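Long-range contact in glycerol-3-phosphate dehydrogenase [NAD(+)] (Dunaliella salina, PDB 6IUY), which converts dihydroxyacetone phosphate directly to glycerol, joining an NAD-dependent glycerol-3-phosphate dehydrogenase to a magnesium-binding haloacid dehalogenase-like phosphatase domain: residues 356-364 / 392-400. Residues are numbered along the deposited sequence; the frame is centred on the assembly and turned at random.
Sequences MHGICKQLA and ISQMVSRIL
I392 meets M356 at the start of two neighbouring helices, the two side chains crossing at about a right angle where I392 CG2 meets M356 CG; the I392 side chain lies about 7 Å from the bound NAD. One turn on, M395 does the bridging: its first two torsions are both extended (chi1 176°, chi2 -172°), which carries SD across to the opposing backbone, 3.5 Å from H357 CA. The bend at chi3 then turns CE alongside H357 CB, while SD lies at the edge of the H357 ring, 5.4 Å from its centroid. V396 offers CG2, 4.0 Å from C360 SG; with M395, I399 and L400 it completes the hole that C360 fills as a knob. I399 returns the fit, seated among H357, C360, K361 and A364, its CG2 3.8 Å from A364 CB and its CD1 3.8 Å from H357 ND1. L400 closes the row by laying CD2 against the C360 carbonyl and the A364 amide. Reciprocal knobs-into-holes thus join these nearly parallel helices (22°) of the Rossmann-type NAD domain, and M356, L363, V396 and L400 rest on F349 of strand 346-349. The chemistry is almost wholly apolar, sulfur and methyl groups doing the joining, and it leaves H357 ND1 buried without a polar partner.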
ATOM      1  N   MET A 356     -14.017  16.919  20.343  1.00 42.77           N
ATOM      2  CA  MET A 356     -14.961  15.831  20.091  1.00 41.85           C
ATOM      3  C   MET A 356     -15.420  15.171  21.363  1.00 45.84           C
ATOM      4  O   MET A 356     -16.585  14.780  21.467  1.00 38.75           O
ATOM      5  CB  MET A 356     -14.360  14.781  19.167  1.00 39.02           C
ATOM      6  CG  MET A 356     -14.682  15.066  17.713  1.00 41.95           C
ATOM      7  SD  MET A 356     -16.448  14.922  17.391  1.00 47.21           S
ATOM      8  CE  MET A 356     -16.514  15.780  15.868  1.00 41.32           C
ATOM      9  N   HIS A 357     -14.511  15.048  22.325  1.00 42.61           N
ATOM     10  CA  HIS A 357     -14.859  14.405  23.582  1.00 43.93           C
ATOM     11  C   HIS A 357     -15.974  15.190  24.294  1.00 46.37           C
ATOM     12  O   HIS A 357     -16.969  14.614  24.732  1.00 47.81           O
ATOM     13  CB  HIS A 357     -13.627  14.283  24.478  1.00 44.61           C
ATOM     14  CG  HIS A 357     -13.880  13.533  25.752  1.00 49.77           C
ATOM     15  ND1 HIS A 357     -14.263  12.216  25.773  1.00 54.73           N
ATOM     16  CD2 HIS A 357     -13.787  13.925  27.045  1.00 55.66           C
ATOM     17  CE1 HIS A 357     -14.404  11.818  27.030  1.00 51.74           C
ATOM     18  NE2 HIS A 357     -14.119  12.833  27.816  1.00 56.31           N
ATOM     19  N   GLY A 358     -15.811  16.507  24.379  1.00 43.36           N
ATOM     20  CA  GLY A 358     -16.803  17.369  25.008  1.00 45.07           C
ATOM     21  C   GLY A 358     -18.131  17.336  24.275  1.00 47.24           C
ATOM     22  O   GLY A 358     -19.193  17.331  24.903  1.00 48.76           O
ATOM     23  N   ILE A 359     -18.077  17.294  22.947  1.00 42.61           N
ATOM     24  CA  ILE A 359     -19.281  17.230  22.131  1.00 43.19           C
ATOM     25  C   ILE A 359     -20.044  15.925  22.388  1.00 45.93           C
ATOM     26  O   ILE A 359     -21.265  15.944  22.558  1.00 42.31           O
ATOM     27  CB  ILE A 359     -18.946  17.366  20.640  1.00 41.94           C
ATOM     28  CG1 ILE A 359     -18.497  18.792  20.336  1.00 43.07           C
ATOM     29  CG2 ILE A 359     -20.134  17.043  19.786  1.00 40.30           C
ATOM     30  CD1 ILE A 359     -17.792  18.928  19.009  1.00 45.40           C
ATOM     31  N   CYS A 360     -19.336  14.798  22.461  1.00 44.65           N
ATOM     32  CA  CYS A 360     -19.996  13.521  22.731  1.00 41.45           C
ATOM     33  C   CYS A 360     -20.583  13.508  24.151  1.00 48.50           C
ATOM     34  O   CYS A 360     -21.702  13.036  24.355  1.00 43.35           O
ATOM     35  CB  CYS A 360     -19.033  12.335  22.532  1.00 42.67           C
ATOM     36  SG  CYS A 360     -18.557  11.988  20.777  1.00 47.74           S
ATOM     37  N   LYS A 361     -19.837  14.020  25.130  1.00 48.33           N
ATOM     38  CA  LYS A 361     -20.343  14.101  26.496  1.00 44.37           C
ATOM     39  C   LYS A 361     -21.639  14.932  26.592  1.00 45.62           C
ATOM     40  O   LYS A 361     -22.540  14.572  27.332  1.00 49.96           O
ATOM     41  CB  LYS A 361     -19.290  14.694  27.438  1.00 47.66           C
ATOM     42  CG  LYS A 361     -18.280  13.699  28.007  1.00 50.55           C
ATOM     43  CD  LYS A 361     -17.386  14.392  29.057  1.00 63.01           C
ATOM     44  CE  LYS A 361     -16.867  15.750  28.540  1.00 67.66           C
ATOM     45  NZ  LYS A 361     -16.040  16.538  29.508  1.00 67.87           N
ATOM     46  N   GLN A 362     -21.718  16.046  25.864  1.00 45.82           N
ATOM     47  CA  GLN A 362     -22.921  16.877  25.839  1.00 44.20           C
ATOM     48  C   GLN A 362     -24.097  16.113  25.263  1.00 49.47           C
ATOM     49  O   GLN A 362     -25.181  16.159  25.813  1.00 47.86           O
ATOM     50  CB  GLN A 362     -22.729  18.151  25.013  1.00 41.09           C
ATOM     51  CG  GLN A 362     -21.860  19.232  25.639  1.00 48.36           C
ATOM     52  CD  GLN A 362     -21.729  20.463  24.737  1.00 49.98           C
ATOM     53  OE1 GLN A 362     -22.725  20.999  24.230  1.00 51.06           O
ATOM     54  NE2 GLN A 362     -20.491  20.911  24.531  1.00 53.62           N
ATOM     55  N   LEU A 363     -23.887  15.439  24.132  1.00 46.77           N
ATOM     56  CA  LEU A 363     -24.957  14.679  23.493  1.00 48.39           C
ATOM     57  C   LEU A 363     -25.447  13.492  24.331  1.00 48.86           C
ATOM     58  O   LEU A 363     -26.626  13.130  24.256  1.00 51.13           O
ATOM     59  CB  LEU A 363     -24.505  14.172  22.120  1.00 47.01           C
ATOM     60  CG  LEU A 363     -24.260  15.232  21.050  1.00 45.69           C
ATOM     61  CD1 LEU A 363     -23.660  14.589  19.818  1.00 42.34           C
ATOM     62  CD2 LEU A 363     -25.546  15.977  20.697  1.00 38.30           C
ATOM     63  N   ALA A 364     -24.541  12.875  25.088  1.00 39.84           N
ATOM     64  CA  ALA A 364     -24.874  11.755  25.964  1.00 44.14           C
ATOM     65  C   ALA A 364     -25.835  12.211  27.063  1.00 47.87           C
ATOM     66  O   ALA A 364     -26.954  11.695  27.181  1.00 45.28           O
ATOM     67  CB  ALA A 364     -23.603  11.155  26.588  1.00 41.73           C
ATOM     68  N   ILE A 392     -11.835   8.683  17.041  1.00 44.15           N
ATOM     69  CA  ILE A 392     -13.142   9.291  17.180  1.00 42.83           C
ATOM     70  C   ILE A 392     -14.264   8.257  17.075  1.00 48.24           C
ATOM     71  O   ILE A 392     -15.246   8.323  17.827  1.00 43.41           O
ATOM     72  CB  ILE A 392     -13.369  10.389  16.155  1.00 43.31           C
ATOM     73  CG1 ILE A 392     -12.211  11.380  16.215  1.00 37.78           C
ATOM     74  CG2 ILE A 392     -14.719  11.104  16.446  1.00 39.76           C
ATOM     75  CD1 ILE A 392     -11.791  11.710  17.647  1.00 43.11           C
ATOM     76  N   SER A 393     -14.124   7.292  16.172  1.00 42.91           N
ATOM     77  CA  SER A 393     -15.194   6.327  15.983  1.00 43.91           C
ATOM     78  C   SER A 393     -15.356   5.451  17.232  1.00 45.27           C
ATOM     79  O   SER A 393     -16.467   5.040  17.564  1.00 45.43           O
ATOM     80  CB  SER A 393     -14.949   5.466  14.749  1.00 42.78           C
ATOM     81  OG  SER A 393     -14.194   4.315  15.081  1.00 44.52           O
ATOM     82  N   GLN A 394     -14.265   5.188  17.943  1.00 43.96           N
ATOM     83  CA  GLN A 394     -14.378   4.410  19.167  1.00 44.02           C
ATOM     84  C   GLN A 394     -14.983   5.275  20.260  1.00 48.61           C
ATOM     85  O   GLN A 394     -15.638   4.770  21.164  1.00 49.92           O
ATOM     86  CB  GLN A 394     -13.019   3.864  19.625  1.00 44.94           C
ATOM     87  CG  GLN A 394     -12.223   3.117  18.548  1.00 45.22           C
ATOM     88  CD  GLN A 394     -10.822   2.755  19.023  1.00 43.97           C
ATOM     89  OE1 GLN A 394     -10.014   3.627  19.351  1.00 45.76           O
ATOM     90  NE2 GLN A 394     -10.544   1.466  19.099  1.00 44.51           N
ATOM     91  N   MET A 395     -14.756   6.580  20.173  1.00 44.10           N
ATOM     92  CA  MET A 395     -15.267   7.521  21.157  1.00 45.93           C
ATOM     93  C   MET A 395     -16.778   7.633  21.034  1.00 47.74           C
ATOM     94  O   MET A 395     -17.491   7.682  22.031  1.00 46.30           O
ATOM     95  CB  MET A 395     -14.619   8.889  20.974  1.00 46.39           C
ATOM     96  CG  MET A 395     -15.173   9.952  21.887  1.00 44.91           C
ATOM     97  SD  MET A 395     -14.541  11.582  21.454  1.00 48.87           S
ATOM     98  CE  MET A 395     -12.809  11.389  21.831  1.00 41.15           C
ATOM     99  N   VAL A 396     -17.262   7.646  19.798  1.00 43.13           N
ATOM    100  CA  VAL A 396     -18.681   7.781  19.545  1.00 44.94           C
ATOM    101  C   VAL A 396     -19.443   6.546  19.999  1.00 51.03           C
ATOM    102  O   VAL A 396     -20.512   6.646  20.613  1.00 47.44           O
ATOM    103  CB  VAL A 396     -18.950   8.042  18.068  1.00 44.55           C
ATOM    104  CG1 VAL A 396     -20.432   7.822  17.745  1.00 43.80           C
ATOM    105  CG2 VAL A 396     -18.505   9.452  17.709  1.00 38.26           C
ATOM    106  N   SER A 397     -18.881   5.380  19.712  1.00 47.75           N
ATOM    107  CA  SER A 397     -19.503   4.121  20.102  1.00 49.77           C
ATOM    108  C   SER A 397     -19.585   3.985  21.616  1.00 50.28           C
ATOM    109  O   SER A 397     -20.637   3.687  22.161  1.00 55.30           O
ATOM    110  CB  SER A 397     -18.730   2.934  19.511  1.00 51.42           C
ATOM    111  OG  SER A 397     -18.879   2.902  18.101  1.00 56.52           O
ATOM    112  N   ARG A 398     -18.468   4.205  22.292  1.00 44.72           N
ATOM    113  CA  ARG A 398     -18.429   4.042  23.726  1.00 47.83           C
ATOM    114  C   ARG A 398     -19.348   5.021  24.464  1.00 52.95           C
ATOM    115  O   ARG A 398     -20.022   4.640  25.411  1.00 50.31           O
ATOM    116  CB  ARG A 398     -16.996   4.193  24.235  1.00 45.52           C
ATOM    117  CG  ARG A 398     -16.905   4.245  25.758  1.00 51.52           C
ATOM    118  CD  ARG A 398     -15.466   4.217  26.226  1.00 61.91           C
ATOM    119  NE  ARG A 398     -14.808   2.976  25.818  1.00 71.40           N
ATOM    120  CZ  ARG A 398     -14.817   1.861  26.543  1.00 71.71           C
ATOM    121  NH1 ARG A 398     -15.448   1.839  27.712  1.00 71.26           N
ATOM    122  NH2 ARG A 398     -14.199   0.774  26.101  1.00 68.03           N
ATOM    123  N   ILE A 399     -19.377   6.279  24.039  1.00 51.00           N
ATOM    124  CA  ILE A 399     -20.072   7.302  24.808  1.00 51.48           C
ATOM    125  C   ILE A 399     -21.538   7.458  24.399  1.00 52.24           C
ATOM    126  O   ILE A 399     -22.382   7.731  25.238  1.00 51.36           O
ATOM    127  CB  ILE A 399     -19.390   8.662  24.673  1.00 48.23           C
ATOM    128  CG1 ILE A 399     -18.057   8.667  25.425  1.00 47.69           C
ATOM    129  CG2 ILE A 399     -20.318   9.752  25.187  1.00 42.86           C
ATOM    130  CD1 ILE A 399     -17.166   9.860  25.080  1.00 44.99           C
ATOM    131  N   LEU A 400     -21.828   7.277  23.117  1.00 43.09           N
ATOM    132  CA  LEU A 400     -23.172   7.439  22.604  1.00 42.86           C
ATOM    133  C   LEU A 400     -23.863   6.108  22.344  1.00 47.51           C
ATOM    134  O   LEU A 400     -25.066   6.075  22.070  1.00 48.62           O
ATOM    135  CB  LEU A 400     -23.149   8.268  21.316  1.00 45.11           C
ATOM    136  CG  LEU A 400     -22.689   9.716  21.533  1.00 45.28           C
ATOM    137  CD1 LEU A 400     -22.608  10.468  20.207  1.00 42.46           C
ATOM    138  CD2 LEU A 400     -23.654  10.398  22.491  1.00 46.80           C
TER